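Local coordinates for protein aminoglycoside N(3)-acetyltransferase, AAC(3)-IVa (Escherichia coli, PDB 6MN3) that acetylates the 3-amino group of 2-deoxystreptamine aminoglycosides with acetyl-CoA, probably giving resistance to gentamicin, kanamycin, tobramycin, neomycin and apramycin, at residues W7-L12 and L39-L44; G25-H30 and D139-L144; G57-M62 and A109-E114; N152-L157 and R224-T229. All blocks are in the same frame, centred on the assembly; numbering follows the deposited sequence.

Interaction 1: W7-L12 and L39-L44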
loop_
_atom_site.group_PDB
_atom_site.type_symbol
_atom_site.label_atom_id
_atom_site.label_comp_id
_atom_site.label_asym_id
_atom_site.label_seq_id
_atom_site.Cartn_x
_atom_site.Cartn_y
_atom_site.Cartn_z
ATOM N N TRP A 7 -13.980 10.052 -17.096
ATOM C CA TRP A 7 -14.619 8.769 -16.840
ATOM C C TRP A 7 -15.755 8.905 -15.833
ATOM O O TRP A 7 -15.616 9.566 -14.800
ATOM C CB TRP A 7 -13.592 7.760 -16.330
ATOM C CG TRP A 7 -12.602 7.357 -17.366
ATOM C CD1 TRP A 7 -11.414 7.964 -17.644
ATOM C CD2 TRP A 7 -12.711 6.252 -18.272
ATOM N NE1 TRP A 7 -10.775 7.306 -18.665
ATOM C CE2 TRP A 7 -11.550 6.252 -19.069
ATOM C CE3 TRP A 7 -13.674 5.266 -18.486
ATOM C CZ2 TRP A 7 -11.328 5.305 -20.061
ATOM C CZ3 TRP A 7 -13.452 4.326 -19.473
ATOM C CH2 TRP A 7 -12.291 4.351 -20.246
ATOM N N ARG A 8 -16.881 8.269 -16.139
ATOM C CA ARG A 8 -18.020 8.269 -15.238
ATOM C C ARG A 8 -17.823 7.239 -14.128
ATOM O O ARG A 8 -17.064 6.276 -14.266
ATOM C CB ARG A 8 -19.310 7.975 -16.002
ATOM C CG ARG A 8 -19.548 8.885 -17.191
ATOM C CD ARG A 8 -20.142 10.209 -16.759
ATOM N NE ARG A 8 -20.273 11.138 -17.877
ATOM C CZ ARG A 8 -21.362 11.253 -18.631
ATOM N NH1 ARG A 8 -22.424 10.497 -18.386
ATOM N NH2 ARG A 8 -21.390 12.126 -19.628
ATOM N N LYS A 9 -18.529 7.456 -13.017
ATOM C CA LYS A 9 -18.399 6.569 -11.864
ATOM C C LYS A 9 -18.780 5.135 -12.219
ATOM O O LYS A 9 -18.063 4.188 -11.875
ATOM C CB LYS A 9 -19.257 7.082 -10.709
ATOM C CG LYS A 9 -18.528 8.028 -9.770
ATOM C CD LYS A 9 -19.313 9.309 -9.552
ATOM C CE LYS A 9 -20.713 9.024 -9.023
ATOM N NZ LYS A 9 -21.494 10.275 -8.809
ATOM N N ALA A 10 -19.910 4.956 -12.912
ATOM C CA ALA A 10 -20.339 3.612 -13.284
ATOM C C ALA A 10 -19.352 2.944 -14.233
ATOM O O ALA A 10 -19.194 1.719 -14.199
ATOM C CB ALA A 10 -21.733 3.660 -13.907
ATOM N N GLU A 11 -18.677 3.721 -15.082
ATOM C CA GLU A 11 -17.656 3.140 -15.948
ATOM C C GLU A 11 -16.477 2.623 -15.134
ATOM O O GLU A 11 -15.937 1.550 -15.425
ATOM C CB GLU A 11 -17.182 4.169 -16.971
ATOM C CG GLU A 11 -18.249 4.629 -17.940
ATOM C CD GLU A 11 -17.705 5.594 -18.971
ATOM O OE1 GLU A 11 -17.621 6.801 -18.669
ATOM O OE2 GLU A 11 -17.350 5.142 -20.079
ATOM N N LEU A 12 -16.068 3.374 -14.110
ATOM C CA LEU A 12 -14.948 2.945 -13.279
ATOM C C LEU A 12 -15.275 1.654 -12.537
ATOM O O LEU A 12 -14.402 0.798 -12.356
ATOM C CB LEU A 12 -14.571 4.054 -12.297
ATOM C CG LEU A 12 -14.120 5.381 -12.912
ATOM C CD1 LEU A 12 -14.187 6.510 -11.889
ATOM C CD2 LEU A 12 -12.720 5.257 -13.487
ATOM N N LEU A 39 -11.615 12.257 -14.095
ATOM C CA LEU A 39 -12.873 11.569 -13.860
ATOM C C LEU A 39 -13.947 12.591 -13.532
ATOM O O LEU A 39 -13.658 13.679 -13.026
ATOM C CB LEU A 39 -12.780 10.570 -12.701
ATOM C CG LEU A 39 -11.483 9.792 -12.532
ATOM C CD1 LEU A 39 -11.427 9.176 -11.147
ATOM C CD2 LEU A 39 -11.382 8.726 -13.602
ATOM N N GLU A 40 -15.193 12.230 -13.814
ATOM C CA GLU A 40 -16.309 13.004 -13.297
ATOM C C GLU A 40 -16.457 12.732 -11.806
ATOM O O GLU A 40 -16.486 11.573 -11.378
ATOM C CB GLU A 40 -17.596 12.657 -14.040
ATOM C CG GLU A 40 -18.715 13.655 -13.816
ATOM C CD GLU A 40 -19.623 13.793 -15.019
ATOM O OE1 GLU A 40 -20.498 12.922 -15.206
ATOM O OE2 GLU A 40 -19.460 14.771 -15.779
ATOM N N ASP A 41 -16.520 13.805 -11.019
ATOM C CA ASP A 41 -16.657 13.849 -9.561
ATOM C C ASP A 41 -15.330 13.608 -8.842
ATOM O O ASP A 41 -15.324 13.527 -7.605
ATOM C CB ASP A 41 -17.710 12.865 -9.025
ATOM C CG ASP A 41 -19.127 13.286 -9.370
ATOM O OD1 ASP A 41 -19.440 14.490 -9.242
ATOM O OD2 ASP A 41 -19.926 12.419 -9.776
ATOM N N GLY A 42 -14.214 13.494 -9.560
ATOM C CA GLY A 42 -12.900 13.568 -8.961
ATOM C C GLY A 42 -12.545 12.422 -8.033
ATOM O O GLY A 42 -13.024 11.293 -8.180
ATOM N N PRO A 43 -11.680 12.703 -7.049
ATOM C CA PRO A 43 -11.200 11.626 -6.160
ATOM C C PRO A 43 -12.306 10.934 -5.380
ATOM O O PRO A 43 -12.260 9.708 -5.213
ATOM C CB PRO A 43 -10.218 12.356 -5.228
ATOM C CG PRO A 43 -9.834 13.608 -5.966
ATOM C CD PRO A 43 -11.046 14.000 -6.750
ATOM N N LEU A 44 -13.290 11.684 -4.874
ATOM C CA LEU A 44 -14.438 11.060 -4.221
ATOM C C LEU A 44 -15.167 10.118 -5.164
ATOM O O LEU A 44 -15.653 9.060 -4.743
ATOM C CB LEU A 44 -15.404 12.119 -3.698
ATOM C CG LEU A 44 -14.834 13.327 -2.974
ATOM C CD1 LEU A 44 -15.855 14.476 -2.962
ATOM C CD2 LEU A 44 -14.444 12.903 -1.567
HETATM O O HOH W 1 -19.839 10.463 -12.603
#

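Interaction 2: G25-H30 and D139-L144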
loop_
_atom_site.group_PDB
_atom_site.type_symbol
_atom_site.label_atom_id
_atom_site.label_comp_id
_atom_site.label_asym_id
_atom_site.label_seq_id
_atom_site.Cartn_x
_atom_site.Cartn_y
_atom_site.Cartn_z
ATOM N N GLY A 25 -14.980 -8.527 -0.856
ATOM C CA GLY A 25 -13.656 -8.848 -0.371
ATOM C C GLY A 25 -12.981 -7.666 0.297
ATOM O O GLY A 25 -13.559 -6.594 0.484
ATOM N N VAL A 26 -11.725 -7.884 0.673
ATOM C CA VAL A 26 -10.871 -6.838 1.220
ATOM C C VAL A 26 -9.930 -6.382 0.118
ATOM O O VAL A 26 -9.303 -7.210 -0.553
ATOM C CB VAL A 26 -10.093 -7.338 2.448
ATOM C CG1 VAL A 26 -9.114 -6.282 2.924
ATOM C CG2 VAL A 26 -11.055 -7.714 3.560
ATOM N N LEU A 27 -9.837 -5.067 -0.081
ATOM C CA LEU A 27 -9.060 -4.494 -1.176
ATOM C C LEU A 27 -8.190 -3.365 -0.641
ATOM O O LEU A 27 -8.706 -2.334 -0.195
ATOM C CB LEU A 27 -9.978 -3.990 -2.290
ATOM C CG LEU A 27 -9.293 -3.394 -3.520
ATOM C CD1 LEU A 27 -8.512 -4.458 -4.276
ATOM C CD2 LEU A 27 -10.313 -2.730 -4.428
ATOM N N LEU A 28 -6.873 -3.560 -0.684
ATOM C CA LEU A 28 -5.906 -2.530 -0.327
ATOM C C LEU A 28 -5.467 -1.820 -1.601
ATOM O O LEU A 28 -4.984 -2.465 -2.539
ATOM C CB LEU A 28 -4.703 -3.126 0.400
ATOM C CG LEU A 28 -3.520 -2.176 0.592
ATOM C CD1 LEU A 28 -3.904 -1.021 1.507
ATOM C CD2 LEU A 28 -2.305 -2.920 1.133
ATOM N N VAL A 29 -5.630 -0.501 -1.634
ATOM C CA VAL A 29 -5.442 0.280 -2.850
ATOM C C VAL A 29 -4.325 1.288 -2.629
ATOM O O VAL A 29 -4.429 2.161 -1.757
ATOM C CB VAL A 29 -6.735 0.990 -3.275
ATOM C CG1 VAL A 29 -6.475 1.885 -4.476
ATOM C CG2 VAL A 29 -7.815 -0.029 -3.585
ATOM N N HIS A 30 -3.259 1.160 -3.414
ATOM C CA HIS A 30 -2.252 2.198 -3.569
ATOM C C HIS A 30 -2.530 2.923 -4.878
ATOM O O HIS A 30 -2.626 2.288 -5.934
ATOM C CB HIS A 30 -0.844 1.605 -3.577
ATOM C CG HIS A 30 -0.628 0.538 -2.547
ATOM N ND1 HIS A 30 -0.194 0.815 -1.269
ATOM C CD2 HIS A 30 -0.773 -0.806 -2.613
ATOM C CE1 HIS A 30 -0.088 -0.313 -0.589
ATOM N NE2 HIS A 30 -0.433 -1.311 -1.382
ATOM N N ASP A 139 -7.045 -12.671 3.145
ATOM C CA ASP A 139 -7.051 -13.016 1.722
ATOM C C ASP A 139 -7.404 -11.811 0.852
ATOM O O ASP A 139 -8.116 -11.927 -0.148
ATOM C CB ASP A 139 -7.994 -14.189 1.440
ATOM C CG ASP A 139 -7.578 -14.989 0.223
ATOM O OD1 ASP A 139 -6.440 -14.796 -0.253
ATOM O OD2 ASP A 139 -8.387 -15.812 -0.256
ATOM N N GLY A 140 -6.888 -10.648 1.223
ATOM C CA GLY A 140 -7.214 -9.433 0.509
ATOM C C GLY A 140 -6.557 -9.349 -0.855
ATOM O O GLY A 140 -5.648 -10.102 -1.208
ATOM N N GLN A 141 -7.051 -8.400 -1.644
ATOM C CA GLN A 141 -6.481 -8.055 -2.935
ATOM C C GLN A 141 -5.747 -6.725 -2.824
ATOM O O GLN A 141 -6.157 -5.831 -2.079
ATOM C CB GLN A 141 -7.562 -7.956 -4.014
ATOM C CG GLN A 141 -8.152 -9.283 -4.451
ATOM C CD GLN A 141 -9.259 -9.109 -5.475
ATOM O OE1 GLN A 141 -10.268 -8.455 -5.210
ATOM N NE2 GLN A 141 -9.070 -9.686 -6.656
ATOM N N VAL A 142 -4.655 -6.602 -3.573
ATOM C CA VAL A 142 -3.864 -5.377 -3.615
ATOM C C VAL A 142 -4.019 -4.771 -5.001
ATOM O O VAL A 142 -3.700 -5.412 -6.011
ATOM C CB VAL A 142 -2.386 -5.637 -3.287
ATOM C CG1 VAL A 142 -1.593 -4.344 -3.379
ATOM C CG2 VAL A 142 -2.252 -6.246 -1.898
ATOM N N LEU A 143 -4.510 -3.540 -5.049
ATOM C CA LEU A 143 -4.740 -2.828 -6.298
ATOM C C LEU A 143 -3.682 -1.741 -6.427
ATOM O O LEU A 143 -3.641 -0.807 -5.618
ATOM C CB LEU A 143 -6.147 -2.238 -6.335
ATOM C CG LEU A 143 -6.467 -1.356 -7.543
ATOM C CD1 LEU A 143 -6.242 -2.127 -8.833
ATOM C CD2 LEU A 143 -7.894 -0.830 -7.466
ATOM N N LEU A 144 -2.822 -1.871 -7.432
ATOM C CA LEU A 144 -1.846 -0.841 -7.766
ATOM C C LEU A 144 -2.464 0.049 -8.837
ATOM O O LEU A 144 -2.595 -0.360 -9.995
ATOM C CB LEU A 144 -0.538 -1.466 -8.242
ATOM C CG LEU A 144 0.144 -2.433 -7.273
ATOM C CD1 LEU A 144 1.548 -2.762 -7.755
ATOM C CD2 LEU A 144 0.182 -1.855 -5.865
HETATM O O HOH W 2 -10.624 -9.973 -2.139
HETATM O O HOH W 3 -10.581 -10.601 1.096
#

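Interaction 3: G57-M62 and A109-E114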
loop_
_atom_site.group_PDB
_atom_site.type_symbol
_atom_site.label_atom_id
_atom_site.label_comp_id
_atom_site.label_asym_id
_atom_site.label_seq_id
_atom_site.Cartn_x
_atom_site.Cartn_y
_atom_site.Cartn_z
ATOM N N GLY A 57 -20.608 -5.632 1.527
ATOM C CA GLY A 57 -19.844 -6.601 2.284
ATOM C C GLY A 57 -18.349 -6.383 2.191
ATOM O O GLY A 57 -17.589 -6.887 3.023
ATOM N N GLY A 58 -17.912 -5.622 1.188
ATOM C CA GLY A 58 -16.497 -5.412 0.984
ATOM C C GLY A 58 -15.914 -4.352 1.899
ATOM O O GLY A 58 -16.611 -3.491 2.432
ATOM N N THR A 59 -14.598 -4.423 2.077
ATOM C CA THR A 59 -13.868 -3.471 2.902
ATOM C C THR A 59 -12.723 -2.885 2.093
ATOM O O THR A 59 -11.922 -3.627 1.515
ATOM C CB THR A 59 -13.337 -4.131 4.176
ATOM O OG1 THR A 59 -14.437 -4.645 4.935
ATOM C CG2 THR A 59 -12.574 -3.118 5.018
ATOM N N LEU A 60 -12.654 -1.558 2.051
ATOM C CA LEU A 60 -11.644 -0.832 1.291
ATOM C C LEU A 60 -10.574 -0.309 2.237
ATOM O O LEU A 60 -10.892 0.328 3.244
ATOM C CB LEU A 60 -12.280 0.328 0.524
ATOM C CG LEU A 60 -11.338 1.316 -0.156
ATOM C CD1 LEU A 60 -10.535 0.621 -1.245
ATOM C CD2 LEU A 60 -12.131 2.486 -0.722
ATOM N N VAL A 61 -9.310 -0.579 1.914
ATOM C CA VAL A 61 -8.185 -0.188 2.754
ATOM C C VAL A 61 -7.202 0.624 1.924
ATOM O O VAL A 61 -6.951 0.311 0.756
ATOM C CB VAL A 61 -7.481 -1.411 3.379
ATOM C CG1 VAL A 61 -6.554 -0.967 4.496
ATOM C CG2 VAL A 61 -8.503 -2.413 3.896
ATOM N N MET A 62 -6.642 1.666 2.532
ATOM C CA MET A 62 -5.655 2.524 1.896
ATOM C C MET A 62 -4.581 2.904 2.901
ATOM O O MET A 62 -4.860 3.025 4.100
ATOM C CB MET A 62 -6.286 3.807 1.336
ATOM C CG MET A 62 -7.248 3.589 0.195
ATOM S SD MET A 62 -7.783 5.165 -0.477
ATOM C CE MET A 62 -9.265 4.673 -1.351
ATOM N N ALA A 109 -12.632 1.165 5.448
ATOM C CA ALA A 109 -14.076 1.362 5.537
ATOM C C ALA A 109 -14.764 0.107 5.027
ATOM O O ALA A 109 -14.535 -0.306 3.885
ATOM C CB ALA A 109 -14.523 2.588 4.735
ATOM N N GLY A 110 -15.603 -0.493 5.867
ATOM C CA GLY A 110 -16.274 -1.726 5.534
ATOM C C GLY A 110 -16.442 -2.610 6.753
ATOM O O GLY A 110 -15.990 -2.278 7.852
ATOM N N PRO A 111 -17.093 -3.765 6.581
ATOM C CA PRO A 111 -17.327 -4.656 7.731
ATOM C C PRO A 111 -16.056 -5.207 8.350
ATOM O O PRO A 111 -16.125 -5.783 9.442
ATOM C CB PRO A 111 -18.186 -5.784 7.138
ATOM C CG PRO A 111 -18.716 -5.245 5.842
ATOM C CD PRO A 111 -17.673 -4.300 5.339
ATOM N N GLN A 112 -14.904 -5.046 7.699
ATOM C CA GLN A 112 -13.639 -5.576 8.189
ATOM C C GLN A 112 -12.666 -4.481 8.609
ATOM O O GLN A 112 -11.506 -4.784 8.914
ATOM C CB GLN A 112 -12.997 -6.463 7.120
ATOM C CG GLN A 112 -12.266 -7.664 7.667
ATOM C CD GLN A 112 -13.200 -8.800 8.018
ATOM O OE1 GLN A 112 -14.017 -9.221 7.199
ATOM N NE2 GLN A 112 -13.085 -9.305 9.242
ATOM N N ALA A 113 -13.110 -3.221 8.638
ATOM C CA ALA A 113 -12.203 -2.108 8.908
ATOM C C ALA A 113 -11.607 -2.194 10.305
ATOM O O ALA A 113 -10.416 -1.923 10.497
ATOM C CB ALA A 113 -12.939 -0.782 8.726
ATOM N N GLU A 114 -12.421 -2.564 11.290
ATOM C CA GLU A 114 -11.948 -2.649 12.667
ATOM C C GLU A 114 -10.811 -3.659 12.806
ATOM O O GLU A 114 -9.843 -3.417 13.535
ATOM C CB GLU A 114 -13.119 -3.006 13.593
ATOM C CG GLU A 114 -13.773 -4.386 13.358
ATOM C CD GLU A 114 -14.264 -4.621 11.926
ATOM O OE1 GLU A 114 -14.512 -3.637 11.198
ATOM O OE2 GLU A 114 -14.368 -5.800 11.521
#

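Interaction 4: N152-L157 and R224-T229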
loop_
_atom_site.group_PDB
_atom_site.type_symbol
_atom_site.label_atom_id
_atom_site.label_comp_id
_atom_site.label_asym_id
_atom_site.label_seq_id
_atom_site.Cartn_x
_atom_site.Cartn_y
_atom_site.Cartn_z
ATOM N N ASN A 152 4.126 -0.989 -3.594
ATOM C CA ASN A 152 3.484 -2.188 -3.068
ATOM C C ASN A 152 3.966 -2.468 -1.650
ATOM O O ASN A 152 4.918 -3.230 -1.451
ATOM C CB ASN A 152 3.759 -3.388 -3.977
ATOM C CG ASN A 152 2.878 -4.581 -3.656
ATOM O OD1 ASN A 152 2.186 -4.603 -2.638
ATOM N ND2 ASN A 152 2.900 -5.583 -4.530
ATOM N N THR A 153 3.300 -1.861 -0.664
ATOM C CA THR A 153 3.736 -1.965 0.725
ATOM C C THR A 153 3.794 -3.415 1.197
ATOM O O THR A 153 4.629 -3.759 2.043
ATOM C CB THR A 153 2.803 -1.139 1.614
ATOM O OG1 THR A 153 2.930 0.248 1.279
ATOM C CG2 THR A 153 3.134 -1.322 3.082
ATOM N N THR A 154 2.938 -4.281 0.645
ATOM C CA THR A 154 2.931 -5.685 1.048
ATOM C C THR A 154 4.293 -6.340 0.836
ATOM O O THR A 154 4.650 -7.280 1.558
ATOM C CB THR A 154 1.835 -6.437 0.286
ATOM O OG1 THR A 154 0.559 -5.857 0.591
ATOM C CG2 THR A 154 1.809 -7.913 0.667
ATOM N N LEU A 155 5.078 -5.844 -0.123
ATOM C CA LEU A 155 6.423 -6.374 -0.320
ATOM C C LEU A 155 7.310 -6.122 0.893
ATOM O O LEU A 155 8.165 -6.953 1.218
ATOM C CB LEU A 155 7.047 -5.768 -1.576
ATOM C CG LEU A 155 6.523 -6.350 -2.891
ATOM C CD1 LEU A 155 7.146 -5.648 -4.087
ATOM C CD2 LEU A 155 6.781 -7.849 -2.948
ATOM N N HIS A 156 7.122 -4.989 1.576
ATOM C CA HIS A 156 7.868 -4.739 2.806
ATOM C C HIS A 156 7.518 -5.765 3.876
ATOM O O HIS A 156 8.378 -6.173 4.665
ATOM C CB HIS A 156 7.591 -3.325 3.313
ATOM C CG HIS A 156 8.396 -2.268 2.627
ATOM N ND1 HIS A 156 9.770 -2.201 2.719
ATOM C CD2 HIS A 156 8.021 -1.230 1.842
ATOM C CE1 HIS A 156 10.206 -1.169 2.019
ATOM N NE2 HIS A 156 9.165 -0.563 1.477
ATOM N N LEU A 157 6.253 -6.188 3.922
ATOM C CA LEU A 157 5.862 -7.255 4.834
ATOM C C LEU A 157 6.581 -8.554 4.490
ATOM O O LEU A 157 6.969 -9.316 5.383
ATOM C CB LEU A 157 4.345 -7.447 4.789
ATOM C CG LEU A 157 3.758 -8.762 5.310
ATOM C CD1 LEU A 157 3.985 -8.911 6.810
ATOM C CD2 LEU A 157 2.276 -8.852 4.978
ATOM N N ARG A 224 -1.825 -12.689 -0.816
ATOM C CA ARG A 224 -1.111 -13.932 -0.538
ATOM C C ARG A 224 -0.139 -14.284 -1.658
ATOM O O ARG A 224 0.933 -14.842 -1.393
ATOM C CB ARG A 224 -2.104 -15.073 -0.315
ATOM C CG ARG A 224 -3.056 -14.846 0.848
ATOM C CD ARG A 224 -2.668 -15.677 2.057
ATOM N NE ARG A 224 -3.661 -15.590 3.124
ATOM C CZ ARG A 224 -4.753 -16.346 3.195
ATOM N NH1 ARG A 224 -4.999 -17.251 2.259
ATOM N NH2 ARG A 224 -5.600 -16.195 4.204
ATOM N N ASP A 225 -0.487 -13.968 -2.907
ATOM C CA ASP A 225 0.434 -14.228 -4.008
ATOM C C ASP A 225 1.642 -13.300 -3.956
ATOM O O ASP A 225 2.753 -13.711 -4.306
ATOM C CB ASP A 225 -0.293 -14.089 -5.346
ATOM C CG ASP A 225 -1.230 -15.247 -5.622
ATOM O OD1 ASP A 225 -0.989 -16.351 -5.085
ATOM O OD2 ASP A 225 -2.208 -15.057 -6.378
ATOM N N ILE A 226 1.444 -12.053 -3.523
ATOM C CA ILE A 226 2.562 -11.120 -3.392
ATOM C C ILE A 226 3.561 -11.635 -2.363
ATOM O O ILE A 226 4.777 -11.625 -2.590
ATOM C CB ILE A 226 2.049 -9.719 -3.017
ATOM C CG1 ILE A 226 1.189 -9.142 -4.137
ATOM C CG2 ILE A 226 3.211 -8.789 -2.703
ATOM C CD1 ILE A 226 0.477 -7.874 -3.752
ATOM N N VAL A 227 3.060 -12.094 -1.217
ATOM C CA VAL A 227 3.942 -12.542 -0.144
ATOM C C VAL A 227 4.619 -13.856 -0.520
ATOM O O VAL A 227 5.835 -14.009 -0.367
ATOM C CB VAL A 227 3.156 -12.664 1.174
ATOM C CG1 VAL A 227 3.947 -13.458 2.202
ATOM C CG2 VAL A 227 2.820 -11.282 1.709
ATOM N N ALA A 228 3.843 -14.816 -1.028
ATOM C CA ALA A 228 4.402 -16.125 -1.355
ATOM C C ALA A 228 5.461 -16.021 -2.445
ATOM O O ALA A 228 6.518 -16.655 -2.356
ATOM C CB ALA A 228 3.291 -17.083 -1.780
ATOM N N THR A 229 5.193 -15.229 -3.483
ATOM C CA THR A 229 6.164 -15.063 -4.559
ATOM C C THR A 229 7.439 -14.408 -4.048
ATOM O O THR A 229 8.549 -14.857 -4.356
ATOM C CB THR A 229 5.551 -14.240 -5.692
ATOM O OG1 THR A 229 4.360 -14.884 -6.159
ATOM C CG2 THR A 229 6.532 -14.092 -6.847
#

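Interaction 1: W7-L12 and L39-L44
The indole of Trp7 meets Leu39 obliquely, through methyl CD2, while in the plane of the ring its edge is met by CB of Glu11 from the same segment; the rings of Tyr5 and His215 pack against the indole edge-to-face. This is the N-terminal start of helix 9-19, with Arg8 at its N-cap position, laid against the type II turn Leu39-Gly42 that leads into helix 42-54. A single backbone bridge pairs Trp7 with Leu39, and Glu40 N donates to Trp7 O over 2.9 Å. The Arg8 and Glu40 side chains lie side by side, pointing the same way, with guanidinium and carboxylate planes 20° apart. Their salt bridge rests on charge alone: Glu40 OE1 sits 3.2 Å from Arg8 NE but well out of the guanidinium plane, where no N-H points at it, and the glutamate is poorly ordered. Leu39 closes the buried side. Its CD2 lies 3.6 Å from Trp7 CB and 3.7 Å from Leu12 CD2, and Leu46 of helix 42-54 and Phe33 also touch it. Glu11, third residue of the helix, bonds back to the N-cap: Arg8 N donates to Glu11 OE1 on the anti side of the carboxylate, at 3.0 Å, and Tyr5 OH is hydrogen-bonded to the same oxygen. On the exposed side the Lys9 chain, bent at chi2 and chi3, crosses Asp41 at about a right angle. Lys9 NZ meets Asp41 OD2 at 2.8 Å in a salt bridge, approaching from above the carboxylate plane, 38° out of it.

Interaction 2: G25-H30 and D139-L144
Strands 26-31 and 141-145 are parallel neighbours in the middle of the mixed beta sheet of this antibiotic N-acetyltransferase, and over the two segments their directions differ by 24°. Leu27 pairs with Gln141, Leu28 with Val142, Val29 with Leu143 and His30 with Leu144. Leu28 supplies both its N-H and its C=O: Leu28 N donates to Gln141 O at 2.8 Å and Leu28 O accepts from Leu143 N at 2.8 Å, while Gln141 N to Val26 O and His30 N to Leu143 O continue the pattern at the two ends. On the face of Leu27, Val29, Gln141 and Leu143, the chi1 of Leu27 places CG anti to the backbone N (-179°), and CD1 reaches across to Gln141 CB at 3.6 Å and Leu143 CB at 3.8 Å. Val29 lies beside Leu143, pointing the same way, with CG2 at 3.9 Å from Leu143 CB. Leu16 and Leu19 of helix 9-19 pack on Leu143, and the amide end of Gln141 turns to the loop after that helix, with OE1 accepting from Thr22 N and NE2 donating to Gly20 O. The other face carries Leu28, His30, Val142 and Leu144. There Val142 CG1 meets the edge of the imidazole in its plane, 3.7 Å from His30 CD2, and Leu144 CD2 comes obliquely to 3.5 Å from the same ring carbon. Leu27 and Val29 also hydrogen-bond through their backbones to strand 59-63, so strand 26-31 is held on both edges, as is typical of a central strand in an alpha/beta sheet.

Interaction 3: G57-M62 and A109-E114
Strand 59-63 pairs antiparallel with the end of strand 106-109 through the hydrogen-bonded pair Leu60 and Ala109, whose N-H and C=O groups are joined both ways at 2.9 Å (Leu60 N to Ala109 O, Ala109 N to Leu60 O). Beyond Ala109 the chain leaves the sheet in a type I turn, Gly110-Ala113, that leads to helix 113-117. Gly110 passes 4.0 Å from Thr59, CA to CA; with phi 145° and psi 178° it has the backbone angles of a glycine and lets the two chains come this close. Pro111 lies against the residues just ahead of the strand, with CD 3.2 Å from Gly58 O and CG facing Gly57 O. Leu60 and Ala109 point to one face of the sheet, where Phe91 of helix 86-91 and Arg51 of helix 42-54 touch both. Thr59 instead points toward the turn and crosses Gln112 at about a right angle, its CG2, anti to the backbone N, lying 3.7 Å from Ala113 N. The other branch of the threonine, OG1, is anti to the carbonyl carbon and accepts a hydrogen bond from the backbone of the N-cap residue, Gln112 N, at 2.8 Å and 144°.

Interaction 4: N152-L157 and R224-T229
Ile226 meets Asn152 tip to tip, its CD1 methyl lying 3.4 Å from the amide nitrogen ND2. The other branch, CG2, anti to the backbone N, packs 3.7 Å from Leu155 CD2 and 3.8 Å from Thr154 CG2, and also borders Asn152 ND2. That threonine methyl is shared: Val227 CG2 also touches it, at 3.7 Å, and lies 4.1 Å from Leu157 CD2. Both Ile226 and Val227 cross Thr154 at about a right angle, and no hydrogen bond links the segments. Asn152 stands just ahead of the helix, with OD1 accepting a weak capping bond from Thr154 N at 3.4 Å while ND2 donates to His149 ND1, so both ends of the amide have a polar partner. Further out, Thr229 OG1 and Thr229 N both donate to Asp225 O, from opposite faces of its plane. His156, which takes no part in the contact, touches Cys192 and has a weak hydrogen bond through ND1 to Glu159 OE1, a Cys-His-Glu arrangement consistent with a catalytic triad. The contact joins the start of helix 154-161 to helix 223-236: Val142 of strand 141-145 packs against Asn152, Thr154 and Ile226, Val132 of helix 131-137 against Thr154 and Leu157, and Ala198 of helix 197-204 against Leu155.

Interactions 2 and 3 belong to one sheet: strands 26-31 and 59-63 are neighbours, joined by backbone bonds such as Leu27 O to Val61 N. Interaction 2 is almost wholly buried and combines main-chain bonds with aliphatic packing, whereas interaction 3, partly buried near the sheet's margin, adds a threonine-to-backbone bond at a turn. In interaction 4 every touching residue is buried; no hydrogen bond crosses it, methyl groups meet one another and the Asn152 amide, and it rests on interaction 2 where Ile226 CD1 packs against Val142 CB. Interaction 1, about 29 Å from interaction 4 between centres, lies toward the surface and combines a backbone bond and a leucine contact with salt bridges at its rim; helix 9-19 leads on to strand 26-31.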